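Local structure of putative acetyltransferase (Streptococcus mutans, 3LD2) at residues Thr81-Ala86 / Val93-Tyr98; Val111-Ala116 / Ala129-Phe134. The protein binds coenzyme A and probably transfers an acyl group from its thioester to an acceptor, as GNAT-family acetyltransferases do. One frame throughout, in Å; residues are numbered along the deposited sequence.

Contact 1. Residues Thr81-Ala86 / Val93-Tyr98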
ATOM      1  N   THR A  81      -6.390  -9.206  -6.654  1.00 19.55           N
ATOM      2  CA  THR A  81      -5.668  -8.427  -5.658  1.00 17.66           C
ATOM      3  C   THR A  81      -5.813  -9.128  -4.308  1.00 16.03           C
ATOM      4  O   THR A  81      -6.906  -9.517  -3.932  1.00 14.62           O
ATOM      5  CB  THR A  81      -6.233  -7.017  -5.560  1.00 16.11           C
ATOM      6  OG1 THR A  81      -6.315  -6.453  -6.872  1.00 17.36           O
ATOM      7  CG2 THR A  81      -5.336  -6.152  -4.681  1.00 16.31           C
ATOM      8  N   HIS A  82      -4.718  -9.301  -3.586  1.00 14.65           N
ATOM      9  CA  HIS A  82      -4.787  -9.933  -2.277  1.00 13.80           C
ATOM     10  C   HIS A  82      -4.642  -8.901  -1.146  1.00 15.83           C
ATOM     11  O   HIS A  82      -4.011  -7.867  -1.331  1.00 15.50           O
ATOM     12  CB  HIS A  82      -3.723 -11.008  -2.170  1.00 16.26           C
ATOM     13  CG  HIS A  82      -3.568 -11.821  -3.420  1.00 22.73           C
ATOM     14  ND1 HIS A  82      -4.570 -12.633  -3.912  1.00 23.70           N
ATOM     15  CD2 HIS A  82      -2.527 -11.946  -4.279  1.00 20.51           C
ATOM     16  CE1 HIS A  82      -4.153 -13.220  -5.022  1.00 20.13           C
ATOM     17  NE2 HIS A  82      -2.919 -12.819  -5.267  1.00 21.47           N
ATOM     18  N   PHE A  83      -5.255  -9.177   0.008  1.00 14.89           N
ATOM     19  CA  PHE A  83      -5.273  -8.247   1.141  1.00 11.45           C
ATOM     20  C   PHE A  83      -4.765  -8.879   2.439  1.00 14.25           C
ATOM     21  O   PHE A  83      -5.279  -9.901   2.904  1.00 16.34           O
ATOM     22  CB  PHE A  83      -6.686  -7.723   1.394  1.00 11.35           C
ATOM     23  CG  PHE A  83      -7.313  -7.005   0.231  1.00  9.63           C
ATOM     24  CD1 PHE A  83      -7.571  -5.639   0.303  1.00 10.59           C
ATOM     25  CD2 PHE A  83      -7.672  -7.687  -0.916  1.00 11.77           C
ATOM     26  CE1 PHE A  83      -8.172  -4.962  -0.748  1.00 10.43           C
ATOM     27  CE2 PHE A  83      -8.270  -7.022  -1.983  1.00 14.56           C
ATOM     28  CZ  PHE A  83      -8.524  -5.642  -1.890  1.00 15.21           C
ATOM     29  N   LEU A  84      -3.754  -8.264   3.036  1.00 18.08           N
ATOM     30  CA  LEU A  84      -3.355  -8.596   4.398  1.00 13.71           C
ATOM     31  C   LEU A  84      -3.960  -7.552   5.324  1.00 16.63           C
ATOM     32  O   LEU A  84      -3.982  -6.346   5.011  1.00 16.56           O
ATOM     33  CB  LEU A  84      -1.841  -8.608   4.535  1.00 11.59           C
ATOM     34  CG  LEU A  84      -1.149  -9.622   3.623  1.00 17.20           C
ATOM     35  CD1 LEU A  84       0.356  -9.496   3.739  1.00 13.88           C
ATOM     36  CD2 LEU A  84      -1.590 -11.039   3.962  1.00 15.11           C
ATOM     37  N   VAL A  85      -4.452  -8.008   6.464  1.00 13.30           N
ATOM     38  CA  VAL A  85      -5.077  -7.107   7.410  1.00 13.29           C
ATOM     39  C   VAL A  85      -4.454  -7.261   8.810  1.00 15.09           C
ATOM     40  O   VAL A  85      -3.998  -8.338   9.194  1.00 18.14           O
ATOM     41  CB  VAL A  85      -6.601  -7.325   7.382  1.00 17.25           C
ATOM     42  CG1 VAL A  85      -7.177  -7.382   8.765  1.00 20.98           C
ATOM     43  CG2 VAL A  85      -7.280  -6.251   6.549  1.00 13.20           C
ATOM     44  N   ALA A  86      -4.356  -6.173   9.555  1.00 16.89           N
ATOM     45  CA  ALA A  86      -3.853  -6.288  10.923  1.00 19.88           C
ATOM     46  C   ALA A  86      -4.953  -5.931  11.907  1.00 17.55           C
ATOM     47  O   ALA A  86      -5.704  -4.983  11.701  1.00 18.92           O
ATOM     48  CB  ALA A  86      -2.614  -5.443  11.133  1.00 13.95           C
ATOM     49  N   VAL A  93      -6.807  -2.516  12.137  1.00 18.15           N
ATOM     50  CA  VAL A  93      -6.001  -1.315  12.385  1.00 21.63           C
ATOM     51  C   VAL A  93      -4.951  -1.065  11.305  1.00 19.88           C
ATOM     52  O   VAL A  93      -4.216  -0.077  11.362  1.00 17.88           O
ATOM     53  CB  VAL A  93      -5.264  -1.364  13.753  1.00 21.31           C
ATOM     54  CG1 VAL A  93      -6.247  -1.180  14.894  1.00 20.01           C
ATOM     55  CG2 VAL A  93      -4.434  -2.652  13.890  1.00 17.23           C
ATOM     56  N   GLY A  94      -4.882  -1.970  10.335  1.00 16.36           N
ATOM     57  CA  GLY A  94      -3.976  -1.838   9.212  1.00 15.20           C
ATOM     58  C   GLY A  94      -4.391  -2.709   8.034  1.00 16.92           C
ATOM     59  O   GLY A  94      -5.032  -3.754   8.211  1.00 17.13           O
ATOM     60  N   VAL A  95      -4.040  -2.280   6.824  1.00 13.86           N
ATOM     61  CA  VAL A  95      -4.341  -3.075   5.640  1.00 14.56           C
ATOM     62  C   VAL A  95      -3.293  -2.913   4.530  1.00 16.02           C
ATOM     63  O   VAL A  95      -2.798  -1.811   4.276  1.00 15.97           O
ATOM     64  CB  VAL A  95      -5.755  -2.780   5.098  1.00 15.13           C
ATOM     65  CG1 VAL A  95      -5.907  -1.297   4.759  1.00 11.31           C
ATOM     66  CG2 VAL A  95      -6.054  -3.671   3.891  1.00 12.24           C
ATOM     67  N   LEU A  96      -2.948  -4.027   3.889  1.00 14.31           N
ATOM     68  CA  LEU A  96      -2.020  -4.021   2.779  1.00 12.00           C
ATOM     69  C   LEU A  96      -2.597  -4.878   1.656  1.00 17.90           C
ATOM     70  O   LEU A  96      -2.869  -6.071   1.853  1.00 15.70           O
ATOM     71  CB  LEU A  96      -0.641  -4.537   3.204  1.00 11.57           C
ATOM     72  CG  LEU A  96       0.438  -4.511   2.089  1.00 14.47           C
ATOM     73  CD1 LEU A  96       1.871  -4.454   2.612  1.00 10.81           C
ATOM     74  CD2 LEU A  96       0.299  -5.685   1.098  1.00 15.01           C
ATOM     75  N   ASP A  97      -2.806  -4.270   0.490  1.00 18.06           N
ATOM     76  CA  ASP A  97      -3.225  -5.017  -0.695  1.00 16.23           C
ATOM     77  C   ASP A  97      -2.098  -5.034  -1.717  1.00 16.85           C
ATOM     78  O   ASP A  97      -1.341  -4.070  -1.833  1.00 16.81           O
ATOM     79  CB  ASP A  97      -4.461  -4.403  -1.322  1.00 16.22           C
ATOM     80  CG  ASP A  97      -4.171  -3.083  -1.995  1.00 18.90           C
ATOM     81  OD1 ASP A  97      -3.790  -2.141  -1.281  1.00 23.15           O
ATOM     82  OD2 ASP A  97      -4.325  -2.977  -3.232  1.00 24.45           O
ATOM     83  N   TYR A  98      -1.969  -6.139  -2.442  1.00 16.38           N
ATOM     84  CA  TYR A  98      -0.930  -6.255  -3.462  1.00 15.42           C
ATOM     85  C   TYR A  98      -1.411  -6.978  -4.690  1.00 13.32           C
ATOM     86  O   TYR A  98      -2.386  -7.716  -4.658  1.00 16.33           O
ATOM     87  CB  TYR A  98       0.342  -6.912  -2.915  1.00 14.18           C
ATOM     88  CG  TYR A  98       0.207  -8.340  -2.461  1.00 14.98           C
ATOM     89  CD1 TYR A  98       0.452  -9.387  -3.341  1.00 17.33           C
ATOM     90  CD2 TYR A  98      -0.135  -8.650  -1.145  1.00 14.35           C
ATOM     91  CE1 TYR A  98       0.351 -10.711  -2.938  1.00 15.72           C
ATOM     92  CE2 TYR A  98      -0.246  -9.971  -0.720  1.00 14.13           C
ATOM     93  CZ  TYR A  98      -0.010 -11.007  -1.628  1.00 19.70           C
ATOM     94  OH  TYR A  98      -0.107 -12.338  -1.244  1.00 18.08           O
TER
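The antiparallel beta hairpin of strands 82-88 and 92-100, part of the central sheet of a GNAT fold, brings His82 against Tyr98. The tyrosine's first torsion (chi1 64°) sets its ring between its own backbone N and carbonyl carbon, where it leans toward the partner strand. His82 CB then lies over one ring face, a CH-pi contact 4.0 Å from the Tyr98 centroid, while the imidazole offers its edge to that face in an offset edge-to-face pair, planes 61° apart. Leu84 CG reaches the tyrosine's rim from the same side of the sheet. On the reverse side, Asp97 CB sits 3.7 Å above the plane of the Phe83 ring, toward its rim, and Val85 CG2 meets Val95 CG2 at 3.9 Å. Phe83, Val85 and Val95 are buried, as suits apolar residues; the partly exposed Asp97 lends only its CB to the ring. Backbone bonds pair His82 with Tyr98 and Leu84 with Leu96, and Ala86 N donates to Gly94 O. At the far end Ala86 O accepts a straight bond from Val93 N (2.7 Å) and a weak one from Gly94 N (3.4 Å), a classic beta bulge; Gly94, lacking a side chain, adds no bulk beside the Ala86 methyl. Helix 70-77 packs on Phe83, and helix 126-138 on the face bearing Leu84 and Tyr98. Strand 35-39 hydrogen-bonds to 81-86 through Val85 and Ser38, and strand 110-117 flanks 93-98.

Contact 2. Residues Val111-Ala116 / Ala129-Phe134; sequences VTFGIA and ALVQIF. With COA (coenzyme A), chain E.
Phe113 and Phe134 form the aromatic centre of a strand-on-helix packing in the beta-alpha-beta unit that, in GNAT proteins, carries the coenzyme A site. Their centroids are 4.7 Å apart and the rings meet obliquely, planes at 44°. The strand ring approaches with CD2 3.6 Å from Phe134 CE2, and Phe113 CG lies over one face of Phe134, offset toward the rim. A chi1 of 158° carries the Phe134 ring away from its own backbone N and toward the sheet.

The remaining contacts are aliphatic. Val111 meets Phe134 from the opposite direction, CG1 lying 3.8 Å from CZ. Ile115 is extended, with CG1 anti to the backbone N (chi1 -171°), which carries its terminal CD1 to the helix, where it touches Leu130 CB at 3.8 Å; the same methyl reaches Val131 CG2 at 4.2 Å. Branched and aromatic side chains suit this buried, wholly apolar layer, where the axes of the two short segments approach to 10.2 Å.

The polar contact with coenzyme A comes from the strand backbone. Ile115 O lies 2.6 Å from O5P of coenzyme A, and Ile115 CG2 packs against the cofactor's C2P at 3.8 Å: one branch serves the cofactor, the other the helix. Gly125, just before helix 126-138, and Gly127 and Arg128 in its first turn, donate backbone N-H groups to coenzyme A.

Strands 92-100 and 144-150 flank 111-116 in the sheet, and strand 35-39 touches the helix through Ile37.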
ATOM      1  N   VAL A 111       5.700  -7.102  -8.712  1.00 11.61           N
ATOM      2  CA  VAL A 111       4.529  -6.912  -7.847  1.00 13.04           C
ATOM      3  C   VAL A 111       4.430  -5.458  -7.319  1.00 12.49           C
ATOM      4  O   VAL A 111       5.453  -4.781  -7.140  1.00 13.32           O
ATOM      5  CB  VAL A 111       4.463  -7.984  -6.718  1.00 10.22           C
ATOM      6  CG1 VAL A 111       5.585  -7.809  -5.709  1.00 10.78           C
ATOM      7  CG2 VAL A 111       3.112  -7.968  -6.035  1.00 13.84           C
ATOM      8  N   THR A 112       3.210  -4.960  -7.133  1.00 12.27           N
ATOM      9  CA  THR A 112       2.994  -3.669  -6.440  1.00 13.40           C
ATOM     10  C   THR A 112       2.032  -3.799  -5.210  1.00 12.99           C
ATOM     11  O   THR A 112       1.397  -4.843  -5.026  1.00 12.96           O
ATOM     12  CB  THR A 112       2.537  -2.549  -7.440  1.00 13.03           C
ATOM     13  OG1 THR A 112       2.588  -1.247  -6.814  1.00 12.78           O
ATOM     14  CG2 THR A 112       1.146  -2.813  -7.954  1.00  8.72           C
ATOM     15  N   PHE A 113       1.942  -2.762  -4.366  1.00 12.62           N
ATOM     16  CA  PHE A 113       1.092  -2.814  -3.161  1.00 12.07           C
ATOM     17  C   PHE A 113       0.755  -1.452  -2.589  1.00 14.34           C
ATOM     18  O   PHE A 113       1.489  -0.496  -2.778  1.00 17.01           O
ATOM     19  CB  PHE A 113       1.743  -3.651  -2.051  1.00 13.06           C
ATOM     20  CG  PHE A 113       2.948  -3.004  -1.436  1.00 12.37           C
ATOM     21  CD1 PHE A 113       2.832  -2.252  -0.276  1.00 14.92           C
ATOM     22  CD2 PHE A 113       4.196  -3.133  -2.023  1.00 11.86           C
ATOM     23  CE1 PHE A 113       3.945  -1.643   0.299  1.00 12.81           C
ATOM     24  CE2 PHE A 113       5.315  -2.531  -1.468  1.00 14.32           C
ATOM     25  CZ  PHE A 113       5.191  -1.782  -0.301  1.00 14.61           C
ATOM     26  N   GLY A 114      -0.372  -1.370  -1.890  1.00 16.25           N
ATOM     27  CA  GLY A 114      -0.707  -0.204  -1.087  1.00 13.89           C
ATOM     28  C   GLY A 114      -0.725  -0.622   0.378  1.00 15.85           C
ATOM     29  O   GLY A 114      -0.751  -1.817   0.682  1.00 14.92           O
ATOM     30  N   ILE A 115      -0.692   0.350   1.280  1.00 13.01           N
ATOM     31  CA  ILE A 115      -0.761   0.074   2.706  1.00 13.55           C
ATOM     32  C   ILE A 115      -1.322   1.276   3.475  1.00 16.15           C
ATOM     33  O   ILE A 115      -1.074   2.420   3.141  1.00 13.20           O
ATOM     34  CB  ILE A 115       0.607  -0.332   3.279  1.00 13.12           C
ATOM     35  CG1 ILE A 115       0.457  -0.833   4.725  1.00 13.13           C
ATOM     36  CG2 ILE A 115       1.563   0.829   3.194  1.00 10.80           C
ATOM     37  CD1 ILE A 115       1.745  -1.297   5.343  1.00 10.63           C
ATOM     38  N   ALA A 116      -2.127   0.997   4.486  1.00 15.63           N
ATOM     39  CA  ALA A 116      -2.715   2.054   5.283  1.00 14.36           C
ATOM     40  C   ALA A 116      -2.792   1.584   6.725  1.00 14.38           C
ATOM     41  O   ALA A 116      -3.340   0.522   7.021  1.00 14.13           O
ATOM     42  CB  ALA A 116      -4.097   2.454   4.737  1.00 14.61           C
ATOM     43  N   ALA A 129       5.372  -4.868   9.986  1.00 16.16           N
ATOM     44  CA  ALA A 129       4.969  -6.258  10.080  1.00 13.78           C
ATOM     45  C   ALA A 129       4.133  -6.656   8.863  1.00 13.84           C
ATOM     46  O   ALA A 129       4.232  -7.779   8.353  1.00 12.02           O
ATOM     47  CB  ALA A 129       4.187  -6.498  11.387  1.00 12.02           C
ATOM     48  N   LEU A 130       3.303  -5.737   8.401  1.00 11.27           N
ATOM     49  CA  LEU A 130       2.556  -5.982   7.182  1.00 13.27           C
ATOM     50  C   LEU A 130       3.537  -6.211   6.015  1.00 14.50           C
ATOM     51  O   LEU A 130       3.505  -7.241   5.332  1.00 11.81           O
ATOM     52  CB  LEU A 130       1.629  -4.803   6.888  1.00 11.66           C
ATOM     53  CG  LEU A 130       0.103  -4.814   7.129  1.00 16.11           C
ATOM     54  CD1 LEU A 130      -0.520  -6.111   7.658  1.00 10.46           C
ATOM     55  CD2 LEU A 130      -0.337  -3.594   7.961  1.00 12.71           C
ATOM     56  N   VAL A 131       4.430  -5.245   5.819  1.00 15.95           N
ATOM     57  CA  VAL A 131       5.373  -5.265   4.708  1.00 13.84           C
ATOM     58  C   VAL A 131       6.162  -6.549   4.746  1.00 13.11           C
ATOM     59  O   VAL A 131       6.458  -7.152   3.713  1.00 12.35           O
ATOM     60  CB  VAL A 131       6.298  -4.019   4.744  1.00 13.72           C
ATOM     61  CG1 VAL A 131       7.552  -4.224   3.908  1.00 11.83           C
ATOM     62  CG2 VAL A 131       5.518  -2.791   4.288  1.00  9.85           C
ATOM     63  N   GLN A 132       6.470  -6.986   5.955  1.00 14.25           N
ATOM     64  CA  GLN A 132       7.313  -8.152   6.126  1.00 14.74           C
ATOM     65  C   GLN A 132       6.618  -9.448   5.713  1.00 16.38           C
ATOM     66  O   GLN A 132       7.234 -10.322   5.103  1.00 13.49           O
ATOM     67  CB  GLN A 132       7.772  -8.259   7.561  1.00 11.98           C
ATOM     68  CG  GLN A 132       9.244  -8.405   7.681  1.00 20.44           C
ATOM     69  CD  GLN A 132       9.986  -7.173   7.167  1.00 26.23           C
ATOM     70  OE1 GLN A 132       9.655  -6.042   7.536  1.00 28.65           O
ATOM     71  NE2 GLN A 132      10.998  -7.389   6.318  1.00 20.76           N
ATOM     72  N   ILE A 133       5.343  -9.612   6.041  1.00 15.20           N
ATOM     73  CA  ILE A 133       4.762 -10.855   5.599  1.00 15.07           C
ATOM     74  C   ILE A 133       4.486 -10.770   4.106  1.00 14.05           C
ATOM     75  O   ILE A 133       4.731 -11.734   3.376  1.00 16.80           O
ATOM     76  CB  ILE A 133       3.621 -11.458   6.517  1.00 16.16           C
ATOM     77  CG1 ILE A 133       2.240 -11.078   6.041  1.00 13.40           C
ATOM     78  CG2 ILE A 133       3.840 -11.117   8.009  1.00  9.48           C
ATOM     79  CD1 ILE A 133       1.768  -9.839   6.748  1.00 21.65           C
ATOM     80  N   PHE A 134       4.050  -9.607   3.636  1.00 13.08           N
ATOM     81  CA  PHE A 134       3.923  -9.392   2.194  1.00 12.96           C
ATOM     82  C   PHE A 134       5.186  -9.860   1.462  1.00 14.56           C
ATOM     83  O   PHE A 134       5.114 -10.666   0.540  1.00 16.11           O
ATOM     84  CB  PHE A 134       3.646  -7.917   1.877  1.00 12.56           C
ATOM     85  CG  PHE A 134       4.015  -7.506   0.463  1.00 13.20           C
ATOM     86  CD1 PHE A 134       3.220  -7.879  -0.625  1.00 14.69           C
ATOM     87  CD2 PHE A 134       5.143  -6.727   0.223  1.00 12.74           C
ATOM     88  CE1 PHE A 134       3.552  -7.503  -1.938  1.00 13.07           C
ATOM     89  CE2 PHE A 134       5.484  -6.332  -1.085  1.00 14.27           C
ATOM     90  CZ  PHE A 134       4.685  -6.722  -2.170  1.00 13.18           C
TER
HETATM   91  N1A COA E 164       8.170  10.226  11.106  1.00 22.17           N
HETATM   92  C2A COA E 164       9.548   9.694  10.981  1.00 18.18           C
HETATM   93  N3A COA E 164       9.743   8.247  10.616  1.00 17.21           N
HETATM   94  C4A COA E 164       8.585   7.401  10.378  1.00 16.18           C
HETATM   95  C5A COA E 164       7.221   7.942  10.485  1.00 17.44           C
HETATM   96  C6A COA E 164       7.005   9.373  10.862  1.00 14.94           C
HETATM   97  N6A COA E 164       5.636   9.851  10.960  1.00 15.24           N
HETATM   98  N7A COA E 164       6.232   6.891  10.193  1.00 18.31           N
HETATM   99  C8A COA E 164       6.998   5.707   9.890  1.00 18.08           C
HETATM  100  N9A COA E 164       8.443   6.049   9.915  1.00 16.39           N
HETATM  101  C1B COA E 164       9.298   4.982   9.991  1.00 21.51           C
HETATM  102  C2B COA E 164      10.416   4.772  10.994  1.00 24.84           C
HETATM  103  O2B COA E 164      11.357   5.730  11.374  1.00 39.82           O
HETATM  104  C3B COA E 164      10.448   3.349  11.340  1.00 27.48           C
HETATM  105  O3B COA E 164      11.240   2.816  12.355  1.00 35.89           O
HETATM  106  P3B COA E 164      10.842   3.231  13.933  1.00 32.97           P
HETATM  107  O7A COA E 164      11.567   2.077  14.864  1.00 27.38           O
HETATM  108  O8A COA E 164      11.440   4.723  14.353  1.00 36.86           O
HETATM  109  O9A COA E 164       9.406   3.284  14.141  1.00 29.62           O
HETATM  110  C4B COA E 164       9.311   2.691  10.584  1.00 25.01           C
HETATM  111  O4B COA E 164       8.593   3.717   9.807  1.00 28.03           O
HETATM  112  C5B COA E 164       8.657   1.361  10.729  1.00 24.32           C
HETATM  113  O5B COA E 164       7.578   1.939  11.441  1.00 21.07           O
HETATM  114  P1A COA E 164       6.026   1.399  11.490  1.00 16.40           P
HETATM  115  O1A COA E 164       5.449   1.620  13.024  1.00 23.01           O
HETATM  116  O2A COA E 164       6.027  -0.006  11.108  1.00 17.88           O
HETATM  117  O3A COA E 164       5.110   2.259  10.441  1.00 15.37           O
HETATM  118  P2A COA E 164       3.495   2.491  10.597  1.00 15.84           P
HETATM  119  O4A COA E 164       3.225   3.776  11.595  1.00 23.34           O
HETATM  120  O5A COA E 164       2.819   1.308  11.116  1.00 21.03           O
HETATM  121  O6A COA E 164       2.900   2.904   9.123  1.00 15.99           O
HETATM  122  CBP COA E 164       2.756   4.056   7.123  1.00 19.10           C
HETATM  123  CCP COA E 164       3.734   3.541   8.192  1.00 14.82           C
HETATM  124  CDP COA E 164       2.022   2.821   6.533  1.00 13.41           C
HETATM  125  CEP COA E 164       3.501   4.871   6.031  1.00 16.54           C
HETATM  126  CAP COA E 164       1.694   4.944   7.827  1.00 15.15           C
HETATM  127  OAP COA E 164       2.173   6.216   8.167  1.00 15.29           O
HETATM  128  C9P COA E 164       0.524   5.173   6.882  1.00 14.94           C
HETATM  129  O9P COA E 164      -0.521   4.681   7.161  1.00 17.58           O
HETATM  130  N8P COA E 164       0.455   6.432   6.157  1.00 15.30           N
HETATM  131  C7P COA E 164      -0.892   6.815   5.789  1.00 15.19           C
HETATM  132  C6P COA E 164      -1.048   6.942   4.270  1.00 22.30           C
HETATM  133  C5P COA E 164      -0.088   6.004   3.533  1.00 22.01           C
HETATM  134  O5P COA E 164      -0.337   4.849   3.479  1.00 27.03           O
HETATM  135  N4P COA E 164       1.063   6.518   2.815  1.00 22.44           N
HETATM  136  C3P COA E 164       1.615   5.805   1.646  1.00 29.84           C
HETATM  137  C2P COA E 164       1.360   4.295   1.620  1.00 21.59           C
HETATM  138  S1P COA E 164       0.382   3.911   0.125  1.00 50.25           S

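How the contacts relate
From the N terminus, contact 1 comes first: its two strands are joined by a short turn, so it closes a small local hairpin. The chain then leaves strand 92-100, passes through a loop and enters strand 110-117, which opens contact 2; this second contact closes over the cofactor-binding segment that leads into helix 126-138. The two are in series, neither nesting nor crossing. They touch through neighbouring strands, where Asp97 O probably accepts a hydrogen bond from Gly114 N and Val95 O one from Ala116 N. Tyr98 also sets its ring edge-to-face with Phe134, so hairpin, cofactor-binding strand and helix share one core.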